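Local coordinates for protein endonuclease IV (Thermus thermophilus, PDB 3AAM) that cleaves phosphodiester bonds at apurinic or apyrimidinic sites in DNA during base excision repair and also has 3'-5' exonuclease activity, at residues Glu81-Glu84 and Lys85-Ser89; Arg116-Glu119 and Gly120-Ala124. All coordinates share one frame; numbering follows the deposited sequence.

Contact 1: Glu81-Glu84 and Lys85-Ser89; sequences ELWE and KSVAS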
ATOM      1  N   GLU A  81     -23.648   4.657  -8.315  1.00 11.18           N
ATOM      2  CA  GLU A  81     -23.803   4.087  -6.982  1.00  9.76           C
ATOM      3  C   GLU A  81     -22.618   3.221  -6.560  1.00 10.15           C
ATOM      4  O   GLU A  81     -22.523   2.801  -5.406  1.00  9.97           O
ATOM      5  CB  GLU A  81     -25.114   3.298  -6.916  1.00  9.38           C
ATOM      6  CG  GLU A  81     -25.533   2.892  -5.517  1.00 10.49           C
ATOM      7  CD  GLU A  81     -25.232   1.442  -5.231  1.00 11.09           C
ATOM      8  OE1 GLU A  81     -24.808   0.731  -6.166  1.00 11.79           O
ATOM      9  OE2 GLU A  81     -25.428   1.010  -4.076  1.00 13.85           O
ATOM     10  N   LEU A  82     -21.721   2.945  -7.499  1.00 10.93           N
ATOM     11  CA  LEU A  82     -20.517   2.182  -7.192  1.00 10.55           C
ATOM     12  C   LEU A  82     -19.742   3.008  -6.161  1.00 10.61           C
ATOM     13  O   LEU A  82     -18.961   2.474  -5.374  1.00 11.44           O
ATOM     14  CB  LEU A  82     -19.668   1.997  -8.459  1.00 12.39           C
ATOM     15  CG  LEU A  82     -18.219   1.534  -8.263  1.00 11.85           C
ATOM     16  CD1 LEU A  82     -18.192   0.169  -7.606  1.00 12.44           C
ATOM     17  CD2 LEU A  82     -17.511   1.487  -9.612  1.00 15.25           C
ATOM     18  N   TRP A  83     -19.975   4.317  -6.165  1.00  9.54           N
ATOM     19  CA  TRP A  83     -19.304   5.212  -5.235  1.00  9.38           C
ATOM     20  C   TRP A  83     -19.707   4.868  -3.805  1.00  8.85           C
ATOM     21  O   TRP A  83     -18.852   4.688  -2.941  1.00  9.02           O
ATOM     22  CB  TRP A  83     -19.673   6.668  -5.534  1.00  8.83           C
ATOM     23  CG  TRP A  83     -18.835   7.671  -4.802  1.00  9.12           C
ATOM     24  CD1 TRP A  83     -17.520   7.974  -5.038  1.00  9.94           C
ATOM     25  CD2 TRP A  83     -19.254   8.518  -3.725  1.00  8.71           C
ATOM     26  NE1 TRP A  83     -17.100   8.959  -4.178  1.00  9.91           N
ATOM     27  CE2 TRP A  83     -18.143   9.312  -3.360  1.00  9.11           C
ATOM     28  CE3 TRP A  83     -20.462   8.686  -3.032  1.00  8.80           C
ATOM     29  CZ2 TRP A  83     -18.202  10.260  -2.334  1.00  8.01           C
ATOM     30  CZ3 TRP A  83     -20.523   9.630  -2.009  1.00  9.15           C
ATOM     31  CH2 TRP A  83     -19.395  10.405  -1.671  1.00 10.13           C
ATOM     32  N   GLU A  84     -21.011   4.775  -3.561  1.00  8.37           N
ATOM     33  CA  GLU A  84     -21.508   4.443  -2.231  1.00  8.56           C
ATOM     34  C   GLU A  84     -20.963   3.093  -1.770  1.00  7.98           C
ATOM     35  O   GLU A  84     -20.559   2.934  -0.617  1.00 10.00           O
ATOM     36  CB  GLU A  84     -23.042   4.410  -2.226  1.00  7.39           C
ATOM     37  CG  GLU A  84     -23.716   5.773  -2.059  1.00  8.72           C
ATOM     38  CD  GLU A  84     -23.783   6.588  -3.337  1.00 11.16           C
ATOM     39  OE1 GLU A  84     -24.303   7.720  -3.279  1.00 11.01           O
ATOM     40  OE2 GLU A  84     -23.333   6.110  -4.397  1.00 10.99           O
ATOM     41  N   LYS A  85     -20.952   2.119  -2.673  1.00 10.32           N
ATOM     42  CA  LYS A  85     -20.444   0.794  -2.332  1.00  8.75           C
ATOM     43  C   LYS A  85     -18.962   0.884  -1.970  1.00  9.24           C
ATOM     44  O   LYS A  85     -18.508   0.267  -1.002  1.00 10.45           O
ATOM     45  CB  LYS A  85     -20.643  -0.165  -3.513  1.00 10.59           C
ATOM     46  CG  LYS A  85     -22.095  -0.280  -3.966  1.00 16.63           C
ATOM     47  CD  LYS A  85     -22.240  -1.090  -5.252  1.00 19.61           C
ATOM     48  CE  LYS A  85     -22.076  -2.578  -5.011  1.00 22.91           C
ATOM     49  NZ  LYS A  85     -20.746  -2.918  -4.458  1.00 25.48           N
ATOM     50  N   SER A  86     -18.223   1.675  -2.741  1.00  8.94           N
ATOM     51  CA  SER A  86     -16.791   1.853  -2.528  1.00  9.55           C
ATOM     52  C   SER A  86     -16.487   2.567  -1.214  1.00  9.63           C
ATOM     53  O   SER A  86     -15.598   2.156  -0.468  1.00  9.68           O
ATOM     54  CB  SER A  86     -16.186   2.634  -3.697  1.00  9.35           C
ATOM     55  OG  SER A  86     -16.397   1.939  -4.910  1.00 10.85           O
ATOM     56  N   VAL A  87     -17.224   3.640  -0.941  1.00  9.15           N
ATOM     57  CA  VAL A  87     -17.038   4.398   0.292  1.00  9.53           C
ATOM     58  C   VAL A  87     -17.310   3.506   1.500  1.00  9.38           C
ATOM     59  O   VAL A  87     -16.538   3.490   2.460  1.00 10.13           O
ATOM     60  CB  VAL A  87     -17.973   5.633   0.332  1.00  9.78           C
ATOM     61  CG1 VAL A  87     -17.978   6.249   1.724  1.00 10.88           C
ATOM     62  CG2 VAL A  87     -17.505   6.667  -0.692  1.00  9.91           C
ATOM     63  N   ALA A  88     -18.408   2.756   1.445  1.00  9.95           N
ATOM     64  CA  ALA A  88     -18.772   1.860   2.536  1.00  9.55           C
ATOM     65  C   ALA A  88     -17.731   0.757   2.724  1.00 10.25           C
ATOM     66  O   ALA A  88     -17.421   0.374   3.851  1.00  9.26           O
ATOM     67  CB  ALA A  88     -20.147   1.246   2.272  1.00 11.12           C
ATOM     68  N   SER A  89     -17.194   0.240   1.624  1.00  9.28           N
ATOM     69  CA  SER A  89     -16.195  -0.820   1.720  1.00  9.62           C
ATOM     70  C   SER A  89     -14.910  -0.299   2.356  1.00  8.36           C
ATOM     71  O   SER A  89     -14.299  -0.981   3.186  1.00  7.42           O
ATOM     72  CB  SER A  89     -15.895  -1.399   0.335  1.00  9.65           C
ATOM     73  OG  SER A  89     -14.910  -2.417   0.411  1.00 13.08           O
TER

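Contact 2: Arg116-Glu119 and Gly120-Ala124; sequences RVKE and GALKA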
ATOM      1  N   ARG A 116     -14.071  14.155  -6.742  1.00 12.24           N
ATOM      2  CA  ARG A 116     -14.959  13.078  -6.315  1.00 11.65           C
ATOM      3  C   ARG A 116     -14.187  12.093  -5.435  1.00 10.24           C
ATOM      4  O   ARG A 116     -14.722  11.562  -4.462  1.00 10.82           O
ATOM      5  CB  ARG A 116     -15.528  12.364  -7.544  1.00 11.97           C
ATOM      6  CG  ARG A 116     -16.474  11.207  -7.255  1.00 12.19           C
ATOM      7  CD  ARG A 116     -17.721  11.644  -6.500  1.00 10.71           C
ATOM      8  NE  ARG A 116     -18.803  10.679  -6.686  1.00  9.93           N
ATOM      9  CZ  ARG A 116     -19.982  10.741  -6.075  1.00  9.25           C
ATOM     10  NH1 ARG A 116     -20.247  11.724  -5.221  1.00 10.54           N
ATOM     11  NH2 ARG A 116     -20.900   9.820  -6.327  1.00 11.88           N
ATOM     12  N   VAL A 117     -12.925  11.860  -5.780  1.00 10.16           N
ATOM     13  CA  VAL A 117     -12.079  10.951  -5.016  1.00 10.16           C
ATOM     14  C   VAL A 117     -11.854  11.504  -3.610  1.00  9.46           C
ATOM     15  O   VAL A 117     -11.985  10.779  -2.622  1.00 10.13           O
ATOM     16  CB  VAL A 117     -10.717  10.738  -5.719  1.00 10.51           C
ATOM     17  CG1 VAL A 117      -9.781   9.955  -4.821  1.00  8.63           C
ATOM     18  CG2 VAL A 117     -10.921   9.986  -7.026  1.00 11.30           C
ATOM     19  N   LYS A 118     -11.522  12.789  -3.519  1.00 10.38           N
ATOM     20  CA  LYS A 118     -11.293  13.410  -2.219  1.00 10.34           C
ATOM     21  C   LYS A 118     -12.577  13.310  -1.402  1.00 10.42           C
ATOM     22  O   LYS A 118     -12.545  12.962  -0.222  1.00 11.53           O
ATOM     23  CB  LYS A 118     -10.871  14.875  -2.390  1.00 10.46           C
ATOM     24  CG  LYS A 118     -10.393  15.532  -1.105  1.00  9.26           C
ATOM     25  CD  LYS A 118      -9.687  16.847  -1.397  1.00 11.71           C
ATOM     26  CE  LYS A 118      -8.889  17.338  -0.198  1.00 12.05           C
ATOM     27  NZ  LYS A 118      -8.093  18.552  -0.537  1.00 12.84           N
ATOM     28  N   GLU A 119     -13.713  13.601  -2.035  1.00 11.07           N
ATOM     29  CA  GLU A 119     -14.996  13.514  -1.349  1.00 10.75           C
ATOM     30  C   GLU A 119     -15.193  12.098  -0.802  1.00 12.28           C
ATOM     31  O   GLU A 119     -15.600  11.916   0.348  1.00 12.35           O
ATOM     32  CB  GLU A 119     -16.146  13.868  -2.304  1.00 11.45           C
ATOM     33  CG  GLU A 119     -17.521  13.605  -1.703  1.00 14.51           C
ATOM     34  CD  GLU A 119     -18.658  13.862  -2.667  1.00 14.37           C
ATOM     35  OE1 GLU A 119     -18.452  13.702  -3.889  1.00 15.71           O
ATOM     36  OE2 GLU A 119     -19.767  14.210  -2.196  1.00 16.86           O
ATOM     37  N   GLY A 120     -14.890  11.101  -1.627  1.00 12.07           N
ATOM     38  CA  GLY A 120     -15.034   9.717  -1.204  1.00 12.17           C
ATOM     39  C   GLY A 120     -14.122   9.332  -0.051  1.00 11.67           C
ATOM     40  O   GLY A 120     -14.560   8.695   0.908  1.00 10.49           O
ATOM     41  N   ALA A 121     -12.849   9.706  -0.142  1.00 10.10           N
ATOM     42  CA  ALA A 121     -11.895   9.390   0.916  1.00 10.98           C
ATOM     43  C   ALA A 121     -12.343   9.989   2.244  1.00 10.40           C
ATOM     44  O   ALA A 121     -12.323   9.317   3.275  1.00  9.62           O
ATOM     45  CB  ALA A 121     -10.512   9.915   0.548  1.00 11.82           C
ATOM     46  N   LEU A 122     -12.750  11.253   2.218  1.00 10.13           N
ATOM     47  CA  LEU A 122     -13.196  11.919   3.437  1.00 11.32           C
ATOM     48  C   LEU A 122     -14.465  11.299   4.012  1.00 10.44           C
ATOM     49  O   LEU A 122     -14.604  11.184   5.227  1.00 11.22           O
ATOM     50  CB  LEU A 122     -13.409  13.411   3.171  1.00 13.30           C
ATOM     51  CG  LEU A 122     -12.115  14.201   2.961  1.00 13.47           C
ATOM     52  CD1 LEU A 122     -12.431  15.632   2.557  1.00 15.66           C
ATOM     53  CD2 LEU A 122     -11.296  14.170   4.245  1.00 16.34           C
ATOM     54  N   LYS A 123     -15.390  10.896   3.143  1.00 10.76           N
ATOM     55  CA  LYS A 123     -16.633  10.288   3.602  1.00 10.94           C
ATOM     56  C   LYS A 123     -16.362   8.953   4.296  1.00 10.10           C
ATOM     57  O   LYS A 123     -16.993   8.632   5.300  1.00 10.84           O
ATOM     58  CB  LYS A 123     -17.592  10.081   2.422  1.00 11.17           C
ATOM     59  CG  LYS A 123     -18.978   9.579   2.825  1.00 13.22           C
ATOM     60  CD  LYS A 123     -19.670  10.553   3.765  1.00 16.90           C
ATOM     61  CE  LYS A 123     -21.045  10.049   4.176  1.00 19.95           C
ATOM     62  NZ  LYS A 123     -21.728  10.999   5.100  1.00 21.13           N
ATOM     63  N   ALA A 124     -15.425   8.178   3.758  1.00  9.11           N
ATOM     64  CA  ALA A 124     -15.082   6.888   4.345  1.00  9.96           C
ATOM     65  C   ALA A 124     -14.515   7.084   5.748  1.00 10.07           C
ATOM     66  O   ALA A 124     -14.857   6.348   6.675  1.00  9.89           O
ATOM     67  CB  ALA A 124     -14.070   6.158   3.463  1.00 10.47           C
TER

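Contact 1: Glu81-Glu84 and Lys85-Ser89
E81 meets K85 where helix 82-100 sets in, the helix joining strands 66-69 and 104-107 in a beta-alpha-beta unit of the TIM barrel. K85 N donates to E81 O at 3.2 Å, and the carboxylate lies against the lysine's aliphatic part, with OE1 of E81 3.3 Å from CD of K85. The charged ends are not paired: E81 OE1 stays 5.7 Å from K85 NZ, and the lysine chain, bent at its last two torsions, carries NZ to a cation-pi contact with W41.

L82 O accepts twice from S86, from opposite faces of its carbonyl plane. S86 OG comes in at 2.7 Å and 35° out of that plane, while S86 N supplies the ordinary helical bond. The serine hydroxyl is set beside its own backbone N (chi1 -59°), which turns it back toward the preceding turn; it is also hydrogen-bonded to N75 N of a loop. An alanine here would probably cost L82 O its second bond, the one from the hydroxyl, and leave N75 N without that partner.

W83 O receives V87 N, and E84 O receives A88 N, continuing the i to i+4 pattern. Above the W83 indole the valine methyl makes a CH-pi contact: V87 CG2 sits 3.9 Å from the centroid of the W83 six-membered ring, only 14° off its normal.

Contact 2: Arg116-Glu119 and Gly120-Ala124
Four successive i to i+4 bonds, from G120 N to R116 O through K123 N to E119 O, join 116-119 to 120-124 as regular alpha-helix, all with N to O distances of 2.8 to 3.0 Å. This is helix 114-128, which links strands 104-107 and 135-139 in a beta-alpha-beta crossover of the TIM barrel.

Among the side chains, K118 and L122 lie alongside each other and point the same way, with CG of K118 4.2 Å from CD1 of L122. The leucine also leans on the previous turn, its CG lying 3.4 Å from K118 O. From this shared start the lysine runs on fully extended, and its NZ bonds to W157 O in the last turn of helix 152-159 and to A160 O just after it. A cation-pi contact between K118 and W157 adds to these two bonds at the ammonium end. V117 touches V148 and L158, and A121 touches L164, both residues being buried. Within the helix the A121 methyl rests on the preceding turn, CB of A121 lying 3.6 Å from V117 O.

E119 pairs with R116 on the same helix and also packs on W83 of the neighbouring helix 82-100. Its CG leaves anti to the backbone N (chi1 172°) and the chain continues extended, which carries the carboxylate out to R116 NH1, one turn earlier. The guanidinium has a further partner, since R116 NE is bonded to A78 O. The resulting salt bridge is asymmetric: R116 NH1 meets E119 OE1 at 3.0 Å within the guanidinium plane but from above the carboxylate, 50° out of its plane.

Overall arrangement
Contact 1 precedes contact 2 along the chain, and their centres lie 10 Å apart on neighbouring helices, 82-100 and 114-128, of consecutive beta-alpha-beta units that share strand 104-107. The W83 indole bridges them: its CD2 is 3.3 Å from R116 CZ, with a cation-pi interaction between the two residues, and its CZ2 is 3.4 Å from G120 CA and also packs on E119. One turn further, V87 CG1 meets K123 CG at 3.6 Å. The N-terminal part of helix 82-100 thus packs along most of helix 114-128. Together the two contacts join adjacent helices of the barrel's outer layer, away from the manganese ligands H172, D217 and H219.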